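Local atomic coordinates of Rd1NTF2_04 (Synthetic construct, PDB entry 6W3G), a protein that is a de novo designed NTF2-like protein, apparently made to test the design of diverse pocket structures. Residues K45-G49 / R50-V54. Numbering follows the deposited sequence.
Sequences KRYHG and REQAV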
loop_
_atom_site.group_PDB
_atom_site.type_symbol
_atom_site.label_atom_id
_atom_site.label_comp_id
_atom_site.label_asym_id
_atom_site.label_seq_id
_atom_site.Cartn_x
_atom_site.Cartn_y
_atom_site.Cartn_z
ATOM N N LYS A 45 4.819 -5.661 -13.439
ATOM C CA LYS A 45 3.453 -6.104 -13.197
ATOM C C LYS A 45 2.543 -4.924 -12.882
ATOM O O LYS A 45 2.888 -4.042 -12.091
ATOM C CB LYS A 45 3.404 -7.107 -12.046
ATOM N N ARG A 46 1.365 -4.925 -13.498
ATOM C CA ARG A 46 0.362 -3.895 -13.282
ATOM C C ARG A 46 -0.902 -4.535 -12.737
ATOM O O ARG A 46 -1.410 -5.506 -13.314
ATOM C CB ARG A 46 0.039 -3.150 -14.578
ATOM C CG ARG A 46 0.994 -2.037 -14.934
ATOM C CD ARG A 46 0.699 -1.540 -16.335
ATOM N NE ARG A 46 1.487 -0.360 -16.663
ATOM C CZ ARG A 46 1.001 0.875 -16.765
ATOM N NH1 ARG A 46 -0.292 1.119 -16.583
ATOM N NH2 ARG A 46 1.823 1.872 -17.064
ATOM N N TYR A 47 -1.406 -3.993 -11.639
ATOM C CA TYR A 47 -2.684 -4.406 -11.086
ATOM C C TYR A 47 -3.681 -3.253 -11.152
ATOM O O TYR A 47 -3.311 -2.079 -11.023
ATOM C CB TYR A 47 -2.535 -4.885 -9.640
ATOM C CG TYR A 47 -1.459 -5.924 -9.454
ATOM C CD1 TYR A 47 -0.175 -5.559 -9.093
ATOM C CD2 TYR A 47 -1.731 -7.272 -9.628
ATOM C CE1 TYR A 47 0.813 -6.502 -8.929
ATOM C CE2 TYR A 47 -0.751 -8.219 -9.463
ATOM C CZ TYR A 47 0.519 -7.829 -9.114
ATOM O OH TYR A 47 1.514 -8.761 -8.937
ATOM N N HIS A 48 -4.954 -3.596 -11.342
ATOM C CA HIS A 48 -6.023 -2.617 -11.384
ATOM C C HIS A 48 -7.193 -3.127 -10.557
ATOM O O HIS A 48 -7.614 -4.276 -10.726
ATOM C CB HIS A 48 -6.484 -2.357 -12.827
ATOM C CG HIS A 48 -7.368 -1.160 -12.972
ATOM N ND1 HIS A 48 -8.732 -1.216 -12.797
ATOM C CD2 HIS A 48 -7.084 0.124 -13.290
ATOM C CE1 HIS A 48 -9.248 -0.015 -12.977
ATOM N NE2 HIS A 48 -8.270 0.816 -13.289
ATOM N N GLY A 49 -7.706 -2.274 -9.671
ATOM C CA GLY A 49 -8.889 -2.587 -8.899
ATOM C C GLY A 49 -8.586 -3.207 -7.548
ATOM O O GLY A 49 -7.475 -3.662 -7.260
ATOM N N ARG A 50 -9.623 -3.238 -6.702
ATOM C CA ARG A 50 -9.439 -3.686 -5.325
ATOM C C ARG A 50 -9.053 -5.155 -5.271
ATOM O O ARG A 50 -8.141 -5.534 -4.526
ATOM C CB ARG A 50 -10.716 -3.450 -4.517
ATOM C CG ARG A 50 -10.991 -1.989 -4.252
ATOM C CD ARG A 50 -12.380 -1.753 -3.667
ATOM N NE ARG A 50 -12.547 -0.344 -3.336
ATOM C CZ ARG A 50 -13.712 0.260 -3.150
ATOM N NH1 ARG A 50 -14.844 -0.426 -3.262
ATOM N NH2 ARG A 50 -13.734 1.558 -2.861
ATOM N N GLU A 51 -9.728 -5.991 -6.058
ATOM C CA GLU A 51 -9.484 -7.426 -5.995
ATOM C C GLU A 51 -8.044 -7.757 -6.364
ATOM O O GLU A 51 -7.374 -8.522 -5.668
ATOM C CB GLU A 51 -10.463 -8.163 -6.911
ATOM C CG GLU A 51 -10.212 -9.656 -6.990
ATOM C CD GLU A 51 -11.300 -10.391 -7.754
ATOM O OE1 GLU A 51 -12.452 -9.905 -7.769
ATOM O OE2 GLU A 51 -10.996 -11.449 -8.343
ATOM N N GLN A 52 -7.538 -7.175 -7.454
ATOM C CA GLN A 52 -6.159 -7.437 -7.842
ATOM C C GLN A 52 -5.177 -6.864 -6.836
ATOM O O GLN A 52 -4.125 -7.458 -6.586
ATOM C CB GLN A 52 -5.881 -6.878 -9.235
ATOM C CG GLN A 52 -6.578 -7.669 -10.331
ATOM C CD GLN A 52 -6.204 -7.217 -11.741
ATOM O OE1 GLN A 52 -5.241 -6.473 -11.931
ATOM N NE2 GLN A 52 -6.945 -7.689 -12.729
ATOM N N ALA A 53 -5.499 -5.706 -6.245
ATOM C CA ALA A 53 -4.617 -5.125 -5.234
ATOM C C ALA A 53 -4.550 -6.007 -3.994
ATOM O O ALA A 53 -3.472 -6.210 -3.424
ATOM C CB ALA A 53 -5.090 -3.712 -4.883
ATOM N N VAL A 54 -5.689 -6.577 -3.591
ATOM C CA VAL A 54 -5.722 -7.478 -2.438
ATOM C C VAL A 54 -4.946 -8.753 -2.728
ATOM O O VAL A 54 -4.166 -9.229 -1.892
ATOM C CB VAL A 54 -7.186 -7.778 -2.060
ATOM C CG1 VAL A 54 -7.289 -9.041 -1.234
ATOM C CG2 VAL A 54 -7.760 -6.603 -1.311
HETATM O O HOH W 1 -2.625 -8.226 -13.276
HETATM O O HOH W 2 -9.303 -6.081 -9.375
#
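Tyr47 and Gln52 face each other where strand 45-48 turns back through Gly49 into helix 50-63; the axes of strand 45-48 and of the helix's first turn, 50-54, run at 133° to each other and approach to 6.5 Å. Gly49, at the N-cap, takes a positive-phi conformation open essentially to glycine, because at this phi/psi pair a CB would crowd the carbonyl O of the residue before. Its O accepts the first helical bond, from Ala53 N, at 3.0 Å. One residue earlier in the helix, the backbone N of Gln52 donates to a water that in turn donates to His48 O, bridging strand end and first turn.

The side chain of Gln52 reaches back over the turn. With CG beside its own backbone N (chi1 -71°) and the chain extended beyond, OE1 meets the edge-strand amide of His48: His48 N to Gln52 OE1 is 3.0 Å and nearly straight (167°), though the donor sits above the carbonyl plane. A second water, held by Arg46 O, adds a weak bond to OE1. Tyr47 crosses the glutamine, its CB 3.9 Å from Gln52 CB, while its ring meets Trp56 further along the helix. The extended chain of Arg50 carries NE to a hydrogen bond with Phe34 O.

A glycine N-cap and a first-turn side chain can thus together tie a helix to the edge strand before it, here in an NTF2-like fold of helices against a curved sheet.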